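Local coordinates for aminoglycoside 3'-phosphotransferase AphA1-IAB (Acinetobacter baumannii, PDB 4GKH), which phosphorylates kanamycin and related aminoglycosides at the 3'-hydroxyl, conferring resistance to these antibiotics, at residues M70-L82 against F128-F142. Numbering follows the deposited sequence. Where two conformers were deposited one is given.
Sequences MVRLNWLTAFMPL and FLRRLHSIPVCNCPF
Leu76 O, gripped by both Phe79 N (2.8 Å) and Met80 N (3.0 Å), belongs to a turn whose three side chains all pack against 128-142. Asn139 CB lies 3.8 Å from Phe79 CZ, and Asn139 O receives a weak, bent bond from Trp75 NE1 (2.9 Å, 122°). The indole is sandwiched: Pro141 CD sits over its five-membered ring, Cys140 SG over the six-membered ring at 4.1 Å from the centroid, and Phe79 CE2 against the opposite face. Phe142 turns an edge to this indole, their planes at 79°, while offering its own face to Arg72. There Arg72 CG rides over the ring centre and the guanidinium stacks off-centre, 4.2 Å between centres; Arg72 NE is hydrogen-bonded to Val221 O. Farther along, selenomethionine Met80, folded back at chi2 and chi3, lays CE on the Phe128 ring, 3.6 Å from its centroid, in a CH-pi contact, with Met80 SE more distant above the same face. Ile135 CD1 fills in between, touching Phe79 CB at 3.6 Å and Leu76 CD1. Helix 61-76, packed against strand 85-91 of the five-stranded sheet, is thereby joined to helix 118-133, an N-lobe to C-lobe junction of the protein-kinase-like fold.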
HETATM    1  N   MSE A  70      -7.772   9.098  -4.196  1.00 28.58           N
HETATM    2  CA  MSE A  70      -7.844  10.545  -4.057  1.00 32.24           C
HETATM    3  C   MSE A  70      -8.406  10.961  -2.704  1.00 32.51           C
HETATM    4  O   MSE A  70      -7.831  11.813  -2.038  1.00 28.63           O
HETATM    5  CB  MSE A  70      -8.669  11.177  -5.192  1.00 32.53           C
HETATM    6  CG  MSE A  70      -8.682  12.703  -5.162  1.00 29.48           C
HETATM    7 SE   MSE A  70     -10.118  13.460  -4.046  0.64 34.62          SE
HETATM    8  CE  MSE A  70     -11.587  12.708  -5.026  1.00 40.66           C
ATOM      9  N   VAL A  71      -9.529  10.384  -2.287  1.00 28.64           N
ATOM     10  CA  VAL A  71     -10.134  10.884  -1.053  1.00 30.97           C
ATOM     11  C   VAL A  71      -9.353  10.465   0.173  1.00 29.75           C
ATOM     12  O   VAL A  71      -9.348  11.172   1.180  1.00 30.66           O
ATOM     13  CB  VAL A  71     -11.593  10.478  -0.866  1.00 35.61           C
ATOM     14  CG1 VAL A  71     -12.425  11.151  -1.902  1.00 51.09           C
ATOM     15  CG2 VAL A  71     -11.755   8.958  -0.881  1.00 33.49           C
ATOM     16  N   ARG A  72      -8.714   9.306   0.093  1.00 29.77           N
ATOM     17  CA  ARG A  72      -7.858   8.863   1.185  1.00 31.01           C
ATOM     18  C   ARG A  72      -6.603   9.739   1.309  1.00 31.53           C
ATOM     19  O   ARG A  72      -6.174  10.062   2.429  1.00 31.47           O
ATOM     20  CB  ARG A  72      -7.533   7.369   1.043  1.00 29.19           C
ATOM     21  CG  ARG A  72      -8.681   6.488   1.571  1.00 27.61           C
ATOM     22  CD  ARG A  72      -8.743   5.120   0.886  1.00 27.62           C
ATOM     23  NE  ARG A  72      -9.935   4.369   1.288  1.00 30.95           N
ATOM     24  CZ  ARG A  72     -11.155   4.572   0.793  1.00 37.91           C
ATOM     25  NH1 ARG A  72     -11.357   5.514  -0.125  1.00 28.71           N
ATOM     26  NH2 ARG A  72     -12.171   3.836   1.219  1.00 29.26           N
ATOM     27  N   LEU A  73      -6.033  10.142   0.168  1.00 33.10           N
ATOM     28  CA  LEU A  73      -4.900  11.085   0.173  1.00 35.04           C
ATOM     29  C   LEU A  73      -5.333  12.399   0.797  1.00 33.39           C
ATOM     30  O   LEU A  73      -4.620  12.997   1.604  1.00 32.94           O
ATOM     31  CB  LEU A  73      -4.412  11.394  -1.245  1.00 36.49           C
ATOM     32  CG  LEU A  73      -3.435  10.491  -1.999  1.00 40.94           C
ATOM     33  CD1 LEU A  73      -3.404  10.922  -3.455  1.00 52.44           C
ATOM     34  CD2 LEU A  73      -2.047  10.595  -1.388  1.00 39.30           C
ATOM     35  N   ASN A  74      -6.504  12.856   0.394  1.00 28.99           N
ATOM     36  CA  ASN A  74      -7.030  14.115   0.905  1.00 31.48           C
ATOM     37  C   ASN A  74      -7.182  14.082   2.426  1.00 39.40           C
ATOM     38  O   ASN A  74      -6.882  15.067   3.105  1.00 38.61           O
ATOM     39  CB  ASN A  74      -8.354  14.440   0.214  1.00 33.88           C
ATOM     40  CG  ASN A  74      -8.857  15.828   0.543  1.00 71.81           C
ATOM     41  OD1 ASN A  74      -8.233  16.827   0.187  1.00 53.03           O
ATOM     42  ND2 ASN A  74     -10.006  15.899   1.208  1.00 57.34           N
ATOM     43  N   TRP A  75      -7.606  12.936   2.962  1.00 26.74           N
ATOM     44  CA  TRP A  75      -7.796  12.795   4.405  1.00 32.64           C
ATOM     45  C   TRP A  75      -6.495  12.629   5.174  1.00 31.81           C
ATOM     46  O   TRP A  75      -6.229  13.346   6.154  1.00 30.74           O
ATOM     47  CB  TRP A  75      -8.729  11.624   4.741  1.00 32.82           C
ATOM     48  CG  TRP A  75      -8.770  11.385   6.212  1.00 35.47           C
ATOM     49  CD1 TRP A  75      -9.392  12.166   7.167  1.00 31.92           C
ATOM     50  CD2 TRP A  75      -8.120  10.332   6.922  1.00 30.78           C
ATOM     51  NE1 TRP A  75      -9.167  11.648   8.418  1.00 38.62           N
ATOM     52  CE2 TRP A  75      -8.399  10.518   8.297  1.00 33.76           C
ATOM     53  CE3 TRP A  75      -7.354   9.231   6.529  1.00 27.99           C
ATOM     54  CZ2 TRP A  75      -7.927   9.651   9.278  1.00 30.69           C
ATOM     55  CZ3 TRP A  75      -6.859   8.376   7.519  1.00 29.47           C
ATOM     56  CH2 TRP A  75      -7.155   8.587   8.867  1.00 34.69           C
ATOM     57  N   LEU A  76      -5.685  11.676   4.733  1.00 28.02           N
ATOM     58  CA  LEU A  76      -4.543  11.232   5.531  1.00 32.18           C
ATOM     59  C   LEU A  76      -3.412  12.267   5.588  1.00 33.35           C
ATOM     60  O   LEU A  76      -2.564  12.243   6.492  1.00 30.73           O
ATOM     61  CB  LEU A  76      -4.047   9.883   5.004  1.00 31.98           C
ATOM     62  CG  LEU A  76      -2.892   9.198   5.740  1.00 34.87           C
ATOM     63  CD1 LEU A  76      -3.220   9.006   7.216  1.00 27.86           C
ATOM     64  CD2 LEU A  76      -2.594   7.860   5.071  1.00 31.86           C
ATOM     65  N   THR A  77      -3.422  13.201   4.648  1.00 33.64           N
ATOM     66  CA  THR A  77      -2.377  14.215   4.579  1.00 37.61           C
ATOM     67  C   THR A  77      -2.316  15.113   5.826  1.00 29.66           C
ATOM     68  O   THR A  77      -1.275  15.710   6.130  1.00 33.29           O
ATOM     69  CB  THR A  77      -2.515  15.074   3.312  1.00 48.06           C
ATOM     70  OG1 THR A  77      -1.459  16.040   3.277  1.00 71.52           O
ATOM     71  CG2 THR A  77      -3.840  15.789   3.296  1.00 53.94           C
ATOM     72  N   ALA A  78      -3.423  15.187   6.561  1.00 33.39           N
ATOM     73  CA  ALA A  78      -3.440  15.928   7.821  1.00 37.46           C
ATOM     74  C   ALA A  78      -2.566  15.252   8.877  1.00 40.24           C
ATOM     75  O   ALA A  78      -2.099  15.904   9.835  1.00 37.74           O
ATOM     76  CB  ALA A  78      -4.860  16.075   8.327  1.00 36.32           C
ATOM     77  N   PHE A  79      -2.327  13.951   8.691  1.00 38.47           N
ATOM     78  CA  PHE A  79      -1.648  13.135   9.705  1.00 34.36           C
ATOM     79  C   PHE A  79      -0.266  12.565   9.332  1.00 35.11           C
ATOM     80  O   PHE A  79       0.580  12.329  10.206  1.00 41.30           O
ATOM     81  CB  PHE A  79      -2.574  11.998  10.148  1.00 35.45           C
ATOM     82  CG  PHE A  79      -3.919  12.461  10.597  1.00 36.11           C
ATOM     83  CD1 PHE A  79      -4.116  12.886  11.903  1.00 45.29           C
ATOM     84  CD2 PHE A  79      -4.990  12.497   9.716  1.00 52.67           C
ATOM     85  CE1 PHE A  79      -5.351  13.315  12.323  1.00 38.43           C
ATOM     86  CE2 PHE A  79      -6.237  12.932  10.127  1.00 40.49           C
ATOM     87  CZ  PHE A  79      -6.423  13.344  11.428  1.00 35.74           C
HETATM   88  N   MSE A  80      -0.028  12.336   8.046  1.00 30.86           N
HETATM   89  CA  MSE A  80       1.175  11.650   7.590  1.00 36.32           C
HETATM   90  C   MSE A  80       1.701  12.299   6.313  1.00 36.02           C
HETATM   91  O   MSE A  80       0.925  12.896   5.564  1.00 37.86           O
HETATM   92  CB  MSE A  80       0.845  10.166   7.303  1.00 37.29           C
HETATM   93  CG  MSE A  80       0.357   9.391   8.535  1.00 43.32           C
HETATM   94 SE   MSE A  80       1.702   9.220   9.913  0.66 39.61          SE
HETATM   95  CE  MSE A  80       2.867   7.953   8.982  1.00 39.64           C
ATOM     96  N   PRO A  81       3.007  12.156   6.041  1.00 37.98           N
ATOM     97  CA  PRO A  81       3.597  12.677   4.795  1.00 28.20           C
ATOM     98  C   PRO A  81       3.231  11.826   3.574  1.00 34.22           C
ATOM     99  O   PRO A  81       3.591  10.655   3.532  1.00 35.37           O
ATOM    100  CB  PRO A  81       5.102  12.606   5.061  1.00 28.50           C
ATOM    101  CG  PRO A  81       5.251  11.525   6.070  1.00 33.58           C
ATOM    102  CD  PRO A  81       4.029  11.588   6.939  1.00 33.71           C
ATOM    103  N   LEU A  82       2.535  12.426   2.603  1.00 31.10           N
ATOM    104  CA  LEU A  82       2.008  11.734   1.415  1.00 30.03           C
ATOM    105  C   LEU A  82       2.178  12.674   0.235  1.00 36.04           C
ATOM    106  O   LEU A  82       2.460  13.866   0.443  1.00 34.35           O
ATOM    107  CB  LEU A  82       0.493  11.520   1.560  1.00 37.25           C
ATOM    108  CG  LEU A  82      -0.120  10.967   2.833  1.00 51.19           C
ATOM    109  CD1 LEU A  82      -1.591  10.738   2.609  1.00 32.58           C
ATOM    110  CD2 LEU A  82       0.548   9.689   3.140  1.00 50.29           C
ATOM    111  N   PHE A 128       7.700   4.596  11.591  1.00 35.09           N
ATOM    112  CA  PHE A 128       6.720   5.187  10.690  1.00 31.51           C
ATOM    113  C   PHE A 128       5.370   4.491  10.836  1.00 31.53           C
ATOM    114  O   PHE A 128       4.322   5.141  10.843  1.00 31.45           O
ATOM    115  CB  PHE A 128       7.232   5.076   9.247  1.00 32.42           C
ATOM    116  CG  PHE A 128       6.455   5.890   8.241  1.00 36.40           C
ATOM    117  CD1 PHE A 128       5.351   5.356   7.589  1.00 38.06           C
ATOM    118  CD2 PHE A 128       6.855   7.178   7.917  1.00 35.20           C
ATOM    119  CE1 PHE A 128       4.635   6.107   6.649  1.00 31.08           C
ATOM    120  CE2 PHE A 128       6.151   7.927   6.976  1.00 40.68           C
ATOM    121  CZ  PHE A 128       5.046   7.375   6.331  1.00 35.08           C
ATOM    122  N   LEU A 129       5.397   3.172  10.945  1.00 30.54           N
ATOM    123  CA  LEU A 129       4.190   2.384  11.118  1.00 31.47           C
ATOM    124  C   LEU A 129       3.561   2.654  12.485  1.00 37.47           C
ATOM    125  O   LEU A 129       2.333   2.756  12.601  1.00 31.63           O
ATOM    126  CB  LEU A 129       4.492   0.888  10.921  1.00 35.13           C
ATOM    127  CG  LEU A 129       3.296  -0.063  10.815  1.00 51.67           C
ATOM    128  CD1 LEU A 129       2.387   0.354   9.666  1.00 38.51           C
ATOM    129  CD2 LEU A 129       3.761  -1.508  10.624  1.00 34.25           C
ATOM    130  N   ARG A 130       4.398   2.802  13.512  1.00 32.16           N
ATOM    131  CA  ARG A 130       3.902   3.171  14.832  1.00 32.77           C
ATOM    132  C   ARG A 130       3.165   4.513  14.788  1.00 37.98           C
ATOM    133  O   ARG A 130       2.115   4.663  15.413  1.00 39.20           O
ATOM    134  CB  ARG A 130       5.045   3.220  15.873  1.00 37.24           C
ATOM    135  CG  ARG A 130       5.452   1.850  16.419  1.00 39.45           C
ATOM    136  CD  ARG A 130       6.773   1.910  17.173  1.00 51.40           C
ATOM    137  NE  ARG A 130       6.702   2.793  18.331  1.00 72.16           N
ATOM    138  CZ  ARG A 130       6.290   2.411  19.537  1.00 93.84           C
ATOM    139  NH1 ARG A 130       5.908   1.156  19.748  1.00 49.60           N
ATOM    140  NH2 ARG A 130       6.261   3.287  20.533  1.00 75.64           N
ATOM    141  N   ARG A 131       3.715   5.477  14.050  1.00 37.94           N
ATOM    142  CA  ARG A 131       3.058   6.781  13.885  1.00 39.95           C
ATOM    143  C   ARG A 131       1.683   6.611  13.267  1.00 34.28           C
ATOM    144  O   ARG A 131       0.682   7.116  13.798  1.00 30.69           O
ATOM    145  CB  ARG A 131       3.873   7.720  12.990  1.00 34.72           C
ATOM    146  CG  ARG A 131       5.066   8.373  13.646  1.00 61.70           C
ATOM    147  CD  ARG A 131       5.914   9.100  12.607  1.00 72.46           C
ATOM    148  NE  ARG A 131       5.193  10.194  11.955  1.00 53.30           N
ATOM    149  CZ  ARG A 131       5.643  10.849  10.886  1.00 65.14           C
ATOM    150  NH1 ARG A 131       4.929  11.835  10.358  1.00 48.24           N
ATOM    151  NH2 ARG A 131       6.810  10.519  10.342  1.00 67.79           N
ATOM    152  N   LEU A 132       1.634   5.913  12.139  1.00 30.64           N
ATOM    153  CA  LEU A 132       0.360   5.677  11.448  1.00 28.03           C
ATOM    154  C   LEU A 132      -0.667   5.021  12.356  1.00 36.10           C
ATOM    155  O   LEU A 132      -1.834   5.444  12.422  1.00 31.29           O
ATOM    156  CB  LEU A 132       0.584   4.787  10.216  1.00 28.07           C
ATOM    157  CG  LEU A 132      -0.677   4.537   9.377  1.00 32.32           C
ATOM    158  CD1 LEU A 132      -1.135   5.830   8.725  1.00 35.86           C
ATOM    159  CD2 LEU A 132      -0.406   3.457   8.327  1.00 25.56           C
ATOM    160  N   HIS A 133      -0.231   3.988  13.065  1.00 28.07           N
ATOM    161  CA  HIS A 133      -1.114   3.267  13.958  1.00 31.33           C
ATOM    162  C   HIS A 133      -1.460   4.004  15.240  1.00 33.51           C
ATOM    163  O   HIS A 133      -2.286   3.527  16.015  1.00 35.06           O
ATOM    164  CB  HIS A 133      -0.549   1.864  14.241  1.00 26.64           C
ATOM    165  CG  HIS A 133      -0.582   0.971  13.043  1.00 30.53           C
ATOM    166  ND1 HIS A 133      -0.188  -0.348  13.082  1.00 33.23           N
ATOM    167  CD2 HIS A 133      -0.975   1.212  11.769  1.00 34.65           C
ATOM    168  CE1 HIS A 133      -0.338  -0.884  11.881  1.00 28.76           C
ATOM    169  NE2 HIS A 133      -0.816   0.042  11.066  1.00 28.86           N
ATOM    170  N   SER A 134      -0.859   5.173  15.466  1.00 33.97           N
ATOM    171  CA  SER A 134      -1.180   5.961  16.651  0.52 33.92           C
ATOM    172  C   SER A 134      -2.264   7.001  16.369  1.00 37.91           C
ATOM    173  O   SER A 134      -2.725   7.684  17.284  1.00 34.09           O
ATOM    174  CB  SER A 134       0.064   6.671  17.192  0.52 37.78           C
ATOM    175  OG  SER A 134       0.448   7.721  16.325  0.52 37.62           O
ATOM    176  N   ILE A 135      -2.670   7.135  15.105  1.00 32.40           N
ATOM    177  CA  ILE A 135      -3.739   8.098  14.796  1.00 32.27           C
ATOM    178  C   ILE A 135      -5.024   7.612  15.465  1.00 38.98           C
ATOM    179  O   ILE A 135      -5.427   6.466  15.244  1.00 32.19           O
ATOM    180  CB  ILE A 135      -3.985   8.212  13.281  1.00 34.94           C
ATOM    181  CG1 ILE A 135      -2.734   8.715  12.556  1.00 33.23           C
ATOM    182  CG2 ILE A 135      -5.184   9.131  13.014  1.00 34.91           C
ATOM    183  CD1 ILE A 135      -2.804   8.534  11.044  1.00 28.37           C
ATOM    184  N   PRO A 136      -5.664   8.454  16.297  1.00 37.78           N
ATOM    185  CA  PRO A 136      -6.904   7.966  16.922  1.00 34.59           C
ATOM    186  C   PRO A 136      -7.935   7.563  15.869  1.00 32.73           C
ATOM    187  O   PRO A 136      -8.142   8.334  14.935  1.00 34.60           O
ATOM    188  CB  PRO A 136      -7.375   9.168  17.745  1.00 37.41           C
ATOM    189  CG  PRO A 136      -6.064   9.866  18.108  1.00 40.33           C
ATOM    190  CD  PRO A 136      -5.238   9.755  16.859  1.00 34.44           C
ATOM    191  N   VAL A 137      -8.527   6.372  15.987  1.00 36.55           N
ATOM    192  CA  VAL A 137      -9.414   5.888  14.927  1.00 33.40           C
ATOM    193  C   VAL A 137     -10.673   6.754  14.808  1.00 29.01           C
ATOM    194  O   VAL A 137     -11.360   6.699  13.798  1.00 36.13           O
ATOM    195  CB  VAL A 137      -9.837   4.393  15.062  1.00 35.74           C
ATOM    196  CG1 VAL A 137      -8.618   3.452  14.923  1.00 36.25           C
ATOM    197  CG2 VAL A 137     -10.614   4.146  16.338  1.00 37.39           C
ATOM    198  N   CYS A 138     -10.967   7.545  15.835  1.00 32.37           N
ATOM    199  CA  CYS A 138     -12.108   8.469  15.759  1.00 35.94           C
ATOM    200  C   CYS A 138     -11.944   9.530  14.661  1.00 40.06           C
ATOM    201  O   CYS A 138     -12.914  10.190  14.282  1.00 39.66           O
ATOM    202  CB  CYS A 138     -12.359   9.150  17.101  1.00 36.34           C
ATOM    203  SG  CYS A 138     -11.028  10.259  17.664  1.00 42.89           S
ATOM    204  N   ASN A 139     -10.729   9.675  14.136  1.00 29.24           N
ATOM    205  CA  ASN A 139     -10.455  10.636  13.076  1.00 31.27           C
ATOM    206  C   ASN A 139     -10.763  10.091  11.680  1.00 37.22           C
ATOM    207  O   ASN A 139     -10.811  10.850  10.717  1.00 30.94           O
ATOM    208  CB  ASN A 139      -8.978  11.041  13.111  1.00 31.53           C
ATOM    209  CG  ASN A 139      -8.616  11.853  14.343  1.00 41.93           C
ATOM    210  OD1 ASN A 139      -9.013  13.001  14.469  1.00 44.11           O
ATOM    211  ND2 ASN A 139      -7.839  11.264  15.242  1.00 45.37           N
ATOM    212  N   CYS A 140     -10.959   8.780  11.573  1.00 30.76           N
ATOM    213  CA  CYS A 140     -10.910   8.111  10.269  1.00 32.05           C
ATOM    214  C   CYS A 140     -12.277   7.707   9.712  1.00 26.87           C
ATOM    215  O   CYS A 140     -12.974   6.892  10.315  1.00 35.20           O
ATOM    216  CB  CYS A 140      -9.997   6.881  10.328  1.00 30.68           C
ATOM    217  SG  CYS A 140      -9.784   6.076   8.700  1.00 33.05           S
ATOM    218  N   PRO A 141     -12.671   8.294   8.565  1.00 32.78           N
ATOM    219  CA  PRO A 141     -14.012   8.066   8.012  1.00 27.17           C
ATOM    220  C   PRO A 141     -14.043   6.841   7.092  1.00 28.65           C
ATOM    221  O   PRO A 141     -15.070   6.575   6.434  1.00 33.88           O
ATOM    222  CB  PRO A 141     -14.259   9.341   7.195  1.00 31.94           C
ATOM    223  CG  PRO A 141     -12.915   9.684   6.672  1.00 33.77           C
ATOM    224  CD  PRO A 141     -11.914   9.272   7.762  1.00 31.58           C
ATOM    225  N   PHE A 142     -12.949   6.094   7.042  1.00 27.16           N
ATOM    226  CA  PHE A 142     -12.870   4.938   6.142  1.00 31.32           C
ATOM    227  C   PHE A 142     -12.869   3.583   6.853  1.00 36.29           C
ATOM    228  O   PHE A 142     -12.133   3.355   7.830  1.00 31.07           O
ATOM    229  CB  PHE A 142     -11.647   5.040   5.214  1.00 32.65           C
ATOM    230  CG  PHE A 142     -11.581   6.325   4.451  1.00 31.66           C
ATOM    231  CD1 PHE A 142     -12.518   6.604   3.461  1.00 33.25           C
ATOM    232  CD2 PHE A 142     -10.601   7.269   4.732  1.00 33.21           C
ATOM    233  CE1 PHE A 142     -12.476   7.807   2.772  1.00 35.32           C
ATOM    234  CE2 PHE A 142     -10.543   8.456   4.039  1.00 36.76           C
ATOM    235  CZ  PHE A 142     -11.484   8.730   3.055  1.00 35.75           C
TER